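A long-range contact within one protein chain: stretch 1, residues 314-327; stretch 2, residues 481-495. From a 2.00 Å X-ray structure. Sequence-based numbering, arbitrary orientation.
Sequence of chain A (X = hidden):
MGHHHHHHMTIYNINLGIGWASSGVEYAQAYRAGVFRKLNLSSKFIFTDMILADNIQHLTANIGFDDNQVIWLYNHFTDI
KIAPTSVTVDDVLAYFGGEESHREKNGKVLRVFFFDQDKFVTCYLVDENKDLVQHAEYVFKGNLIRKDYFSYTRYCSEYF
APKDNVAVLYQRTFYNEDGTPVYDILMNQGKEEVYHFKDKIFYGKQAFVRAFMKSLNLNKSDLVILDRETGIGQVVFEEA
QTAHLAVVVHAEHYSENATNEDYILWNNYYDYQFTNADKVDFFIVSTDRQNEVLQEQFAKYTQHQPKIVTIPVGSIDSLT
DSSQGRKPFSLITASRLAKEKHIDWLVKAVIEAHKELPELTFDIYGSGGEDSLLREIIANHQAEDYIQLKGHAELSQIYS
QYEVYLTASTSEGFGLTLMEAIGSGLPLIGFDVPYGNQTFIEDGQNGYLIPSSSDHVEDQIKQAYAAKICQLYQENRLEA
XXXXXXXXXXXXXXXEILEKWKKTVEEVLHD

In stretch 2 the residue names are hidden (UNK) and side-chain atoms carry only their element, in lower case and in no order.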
# COMPACT_ATOMS: atom_id res chain seq x y z
N GLY A 314 -3.17 -11.25 -6.07
CA GLY A 314 -2.63 -10.79 -7.34
C GLY A 314 -2.81 -11.84 -8.41
O GLY A 314 -3.04 -13.01 -8.11
N SER A 315 -2.69 -11.43 -9.67
CA SER A 315 -2.67 -12.37 -10.78
C SER A 315 -1.85 -11.72 -11.89
O SER A 315 -1.58 -10.53 -11.84
CB SER A 315 -4.10 -12.68 -11.24
OG SER A 315 -4.80 -11.50 -11.61
N ILE A 316 -1.43 -12.52 -12.87
CA ILE A 316 -0.56 -12.05 -13.94
C ILE A 316 -1.40 -11.98 -15.22
O ILE A 316 -2.00 -12.98 -15.62
CB ILE A 316 0.61 -13.04 -14.14
CG1 ILE A 316 1.49 -13.12 -12.89
CG2 ILE A 316 1.47 -12.63 -15.33
CD1 ILE A 316 2.34 -14.37 -12.82
N ASP A 317 -1.44 -10.82 -15.88
CA ASP A 317 -2.25 -10.68 -17.09
C ASP A 317 -1.72 -11.64 -18.16
O ASP A 317 -2.46 -12.47 -18.67
CB ASP A 317 -2.28 -9.24 -17.60
CG ASP A 317 -3.18 -8.35 -16.75
OD1 ASP A 317 -3.82 -8.84 -15.79
OD2 ASP A 317 -3.24 -7.14 -17.04
N SER A 318 -0.43 -11.52 -18.46
CA SER A 318 0.26 -12.48 -19.29
C SER A 318 1.69 -12.58 -18.80
O SER A 318 2.18 -11.69 -18.10
CB SER A 318 0.26 -12.05 -20.76
OG SER A 318 0.84 -10.76 -20.91
N LEU A 319 2.37 -13.67 -19.17
CA LEU A 319 3.80 -13.80 -18.93
C LEU A 319 4.51 -12.73 -19.71
O LEU A 319 4.06 -12.35 -20.80
CB LEU A 319 4.29 -15.19 -19.35
CG LEU A 319 3.55 -16.40 -18.79
CD1 LEU A 319 4.28 -17.67 -19.20
CD2 LEU A 319 3.40 -16.34 -17.28
N THR A 320 5.61 -12.23 -19.16
CA THR A 320 6.38 -11.20 -19.82
C THR A 320 7.74 -11.78 -20.20
O THR A 320 8.44 -12.32 -19.34
CB THR A 320 6.58 -9.99 -18.89
OG1 THR A 320 5.30 -9.52 -18.45
CG2 THR A 320 7.34 -8.86 -19.59
N ASP A 321 8.09 -11.68 -21.48
CA ASP A 321 9.42 -12.10 -21.95
C ASP A 321 10.36 -10.93 -21.87
O ASP A 321 9.93 -9.78 -21.91
CB ASP A 321 9.36 -12.59 -23.40
CG ASP A 321 8.33 -13.68 -23.62
OD1 ASP A 321 8.31 -14.67 -22.86
OD2 ASP A 321 7.52 -13.53 -24.54
N SER A 322 11.65 -11.22 -21.75
CA SER A 322 12.64 -10.17 -21.77
C SER A 322 12.55 -9.50 -23.13
O SER A 322 12.44 -10.19 -24.15
CB SER A 322 14.03 -10.74 -21.60
OG SER A 322 14.93 -9.69 -21.34
N SER A 323 12.57 -8.18 -23.14
CA SER A 323 12.40 -7.42 -24.39
C SER A 323 13.72 -7.14 -25.10
O SER A 323 13.77 -7.08 -26.33
CB SER A 323 11.64 -6.11 -24.13
OG SER A 323 12.52 -5.08 -23.72
N GLN A 324 14.79 -6.97 -24.33
CA GLN A 324 16.11 -6.74 -24.90
C GLN A 324 17.13 -7.68 -24.30
O GLN A 324 18.32 -7.55 -24.56
CB GLN A 324 16.57 -5.30 -24.66
CG GLN A 324 15.76 -4.22 -25.35
CD GLN A 324 16.18 -2.84 -24.88
OE1 GLN A 324 17.36 -2.59 -24.62
NE2 GLN A 324 15.22 -1.94 -24.76
N GLY A 325 16.68 -8.62 -23.48
CA GLY A 325 17.59 -9.53 -22.82
C GLY A 325 17.82 -9.19 -21.36
O GLY A 325 17.48 -8.09 -20.90
N ARG A 326 18.41 -10.13 -20.64
CA ARG A 326 18.64 -9.99 -19.21
C ARG A 326 20.13 -9.84 -18.99
O ARG A 326 20.93 -10.63 -19.52
CB ARG A 326 18.12 -11.22 -18.48
CG ARG A 326 16.74 -11.65 -18.91
CD ARG A 326 16.36 -13.00 -18.33
NE ARG A 326 15.01 -13.38 -18.75
CZ ARG A 326 13.92 -13.19 -18.02
NH1 ARG A 326 14.02 -12.64 -16.81
NH2 ARG A 326 12.73 -13.57 -18.48
N LYS A 327 20.52 -8.82 -18.23
CA LYS A 327 21.92 -8.60 -17.92
C LYS A 327 22.53 -9.84 -17.24
O LYS A 327 21.95 -10.39 -16.30
CB LYS A 327 22.08 -7.35 -17.05
CG LYS A 327 23.51 -7.06 -16.64
CD LYS A 327 23.66 -5.64 -16.16
CE LYS A 327 25.05 -5.43 -15.58
NZ LYS A 327 25.26 -4.01 -15.18
N UNK A 481 15.51 -23.17 -14.78
CA UNK A 481 14.78 -22.52 -13.67
C UNK A 481 13.83 -21.41 -14.14
O UNK A 481 12.67 -21.36 -13.71
c UNK A 481 15.77 -21.98 -12.64
s UNK A 481 17.51 -22.39 -10.58
c UNK A 481 16.31 -23.06 -11.73
c UNK A 481 17.77 -23.81 -9.53
N UNK A 482 14.32 -20.53 -15.01
CA UNK A 482 13.45 -19.55 -15.65
C UNK A 482 12.23 -20.22 -16.30
O UNK A 482 11.09 -19.79 -16.09
c UNK A 482 13.37 -18.02 -17.72
n UNK A 482 17.41 -17.94 -19.89
c UNK A 482 14.23 -18.71 -16.67
c UNK A 482 14.15 -16.98 -18.50
n UNK A 482 16.94 -16.56 -18.12
n UNK A 482 15.22 -17.58 -19.29
c UNK A 482 16.52 -17.35 -19.10
N UNK A 483 12.46 -21.29 -17.05
CA UNK A 483 11.38 -21.97 -17.77
C UNK A 483 10.36 -22.52 -16.79
O UNK A 483 9.15 -22.45 -17.01
c UNK A 483 11.95 -23.08 -18.65
N UNK A 484 10.86 -23.03 -15.67
CA UNK A 484 10.00 -23.55 -14.63
C UNK A 484 9.21 -22.43 -13.91
O UNK A 484 8.06 -22.65 -13.52
c UNK A 484 9.99 -26.78 -13.50
c UNK A 484 10.81 -24.39 -13.64
c UNK A 484 8.39 -26.15 -11.30
o UNK A 484 7.65 -28.40 -11.20
c UNK A 484 9.21 -27.76 -12.91
c UNK A 484 8.41 -27.44 -11.81
c UNK A 484 9.98 -25.46 -13.00
c UNK A 484 9.17 -25.17 -11.89
N UNK A 485 9.81 -21.26 -13.75
CA UNK A 485 9.11 -20.09 -13.17
C UNK A 485 7.88 -19.71 -14.00
O UNK A 485 6.78 -19.57 -13.47
c UNK A 485 10.03 -18.87 -13.01
o UNK A 485 10.83 -18.98 -11.84
N UNK A 486 8.10 -19.54 -15.31
CA UNK A 486 7.00 -19.31 -16.27
C UNK A 486 5.93 -20.40 -16.16
O UNK A 486 4.72 -20.11 -16.19
o UNK A 486 10.18 -14.52 -19.31
c UNK A 486 8.25 -18.03 -18.09
c UNK A 486 7.64 -16.78 -17.96
c UNK A 486 9.55 -15.68 -18.91
c UNK A 486 10.18 -16.91 -19.08
c UNK A 486 7.54 -19.30 -17.69
c UNK A 486 9.53 -18.07 -18.68
c UNK A 486 8.28 -15.61 -18.35
N UNK A 487 6.36 -21.65 -16.00
CA UNK A 487 5.42 -22.75 -15.82
C UNK A 487 4.57 -22.58 -14.56
O UNK A 487 3.33 -22.69 -14.61
c UNK A 487 6.15 -24.10 -15.82
n UNK A 487 5.71 -27.39 -14.62
c UNK A 487 6.03 -26.61 -15.66
o UNK A 487 6.93 -26.89 -16.45
c UNK A 487 5.24 -25.32 -15.81
N UNK A 488 5.22 -22.30 -13.42
CA UNK A 488 4.46 -22.03 -12.20
C UNK A 488 3.51 -20.85 -12.40
O UNK A 488 2.34 -20.89 -12.00
c UNK A 488 4.57 -21.17 -9.82
c UNK A 488 5.37 -21.78 -10.97
c UNK A 488 7.29 -22.89 -9.66
c UNK A 488 6.08 -23.09 -10.55
N UNK A 489 4.01 -19.81 -13.06
CA UNK A 489 3.28 -18.56 -13.26
C UNK A 489 1.96 -18.75 -13.99
O UNK A 489 1.00 -18.02 -13.75
c UNK A 489 4.15 -17.55 -13.99
N UNK A 490 1.90 -19.74 -14.89
CA UNK A 490 0.67 -20.01 -15.64
C UNK A 490 -0.46 -20.38 -14.70
O UNK A 490 -1.63 -20.26 -15.06
o UNK A 490 3.42 -22.15 -18.90
c UNK A 490 1.74 -20.79 -17.85
c UNK A 490 0.89 -21.15 -16.65
o UNK A 490 1.38 -22.94 -18.83
c UNK A 490 2.21 -22.04 -18.59
N UNK A 491 -0.11 -20.82 -13.50
CA UNK A 491 -1.10 -21.10 -12.47
C UNK A 491 -1.64 -19.85 -11.79
O UNK A 491 -2.53 -19.94 -10.95
N UNK A 492 -1.12 -18.67 -12.14
CA UNK A 492 -1.51 -17.42 -11.46
C UNK A 492 -1.97 -16.36 -12.45
O UNK A 492 -1.85 -15.15 -12.20
c UNK A 492 -0.70 -17.65 -8.19
c UNK A 492 -0.06 -17.82 -9.41
c UNK A 492 0.81 -18.90 -9.57
c UNK A 492 0.43 -19.58 -7.31
c UNK A 492 -0.36 -16.90 -10.56
c UNK A 492 1.06 -19.77 -8.53
c UNK A 492 -0.46 -18.52 -7.14
N UNK A 493 -2.51 -16.81 -13.59
CA UNK A 493 -2.91 -15.87 -14.64
C UNK A 493 -4.26 -15.23 -14.34
O UNK A 493 -5.11 -15.85 -13.71
c UNK A 493 -2.91 -16.54 -16.02
c UNK A 493 -1.80 -17.70 -17.95
c UNK A 493 -1.57 -17.02 -16.60
c UNK A 493 -0.56 -15.88 -16.73
N UNK A 494 -4.44 -13.99 -14.79
CA UNK A 494 -5.68 -13.22 -14.60
C UNK A 494 -6.95 -13.97 -15.02
O UNK A 494 -7.96 -13.96 -14.30
o UNK A 494 -4.49 -11.10 -14.80
c UNK A 494 -5.60 -11.85 -15.32
c UNK A 494 -6.88 -11.04 -15.11
N UNK A 495 -6.90 -14.65 -16.16
CA UNK A 495 -8.07 -15.42 -16.63
C UNK A 495 -8.66 -16.32 -15.54
O UNK A 495 -9.87 -16.26 -15.30
n UNK A 495 -6.62 -15.52 -22.77
c UNK A 495 -7.05 -14.89 -21.49
c UNK A 495 -7.50 -15.23 -19.07
c UNK A 495 -7.37 -15.92 -20.42
c UNK A 495 -7.75 -16.19 -17.91
O HOH W 1 -3.32 -15.47 -9.38
O HOH W 2 -4.81 -14.10 -17.99

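Position 481, already inside a helix that begins earlier in the chain, has two carbons, a sulfur and a terminal carbon, unbranched: Met481. It is buried but out of reach of stretch 1. At 482 three carbons lead to a nitrogen and then to a carbon carrying two more nitrogens, a guanidinium, so this is Arg482. Its NH2 lies 3.6 Å from Arg326 CD, while its CD sits over one face of the Arg326 guanidinium. Two like charges are thus packed close.

Position 483 has a single carbon, Ala483, out of reach of stretch 1. Position 484 has one carbon and a six-carbon ring bearing an oxygen, Tyr484, also out of reach. One carbon and one oxygen at 485 make Ser485, whose hydroxyl is satisfied elsewhere in the structure.

At 486 the same pattern of one carbon, six-membered ring and oxygen returns, but here the ring reaches stretch 1. This is Tyr486. Its CB leaves sideways, yet the ring brings OH to 2.8 Å from Thr320 O, a hydrogen bond donated by the phenol, with the carbonyl near the plane of the ring. Leu319 CD1 packs 3.7 Å from CD1 of Tyr486.

Position 487 shows three carbons, the third carrying an oxygen and a nitrogen: Gln487, pointing away. Position 488 has four carbons forked at the first, one arm two carbons long: Ile488, out of reach. Position 489 has one carbon, Ala489, pointing toward stretch 1. That CB meets Leu319 CD2 at 3.6 Å and Ile316 CD1 at 3.8 Å, so two larger side chains converge on one methyl.

At 490 there are three carbons, the third carrying two oxygens: Glu490, which points away although its CG lies 4.2 Å from Leu319 CD1. Position 491 has no side chain and is Gly491; a CB there would be crowded by Ile488 O at 3.1 Å. One carbon and a plain six-carbon ring at 492 give Phe492. The end of the side chain leads away, though CB lies 4.3 Å from Ile316 CD1; the hydrogen bond here is made by the backbone, Ile316 N donating to Phe492 O at 2.7 Å.

Position 493 has four carbons forked at the second, Leu493, at the N-cap position before the next helix. Its CD2 packs 4.0 Å from both Ile316 CB and Leu319 CD2. At 494 one carbon carries an oxygen and a carbon: Thr494. Its N donates to Ile316 O at 2.8 Å, and its OG1 donates to Asp317 OD1 at 2.6 Å. Position 495 has four carbons in a row ending in nitrogen: Lys495, whose backbone N donates to water 2 at 2.8 Å; that water in turn donates to Asp317 O at 2.9 Å.

The contact works in two linked parts. A single backbone bridge between Ile316 and Leu493 fixes the register, flanked by the Thr494–Asp317 bond. Beyond it, Leu319 packs among Tyr486, Ala489 and Leu493, and the phenol of Tyr486 secures the irregular strand-free segment through its backbone at Thr320.

Stretch 2 481-495: MRAYSYQIAEGFLTK
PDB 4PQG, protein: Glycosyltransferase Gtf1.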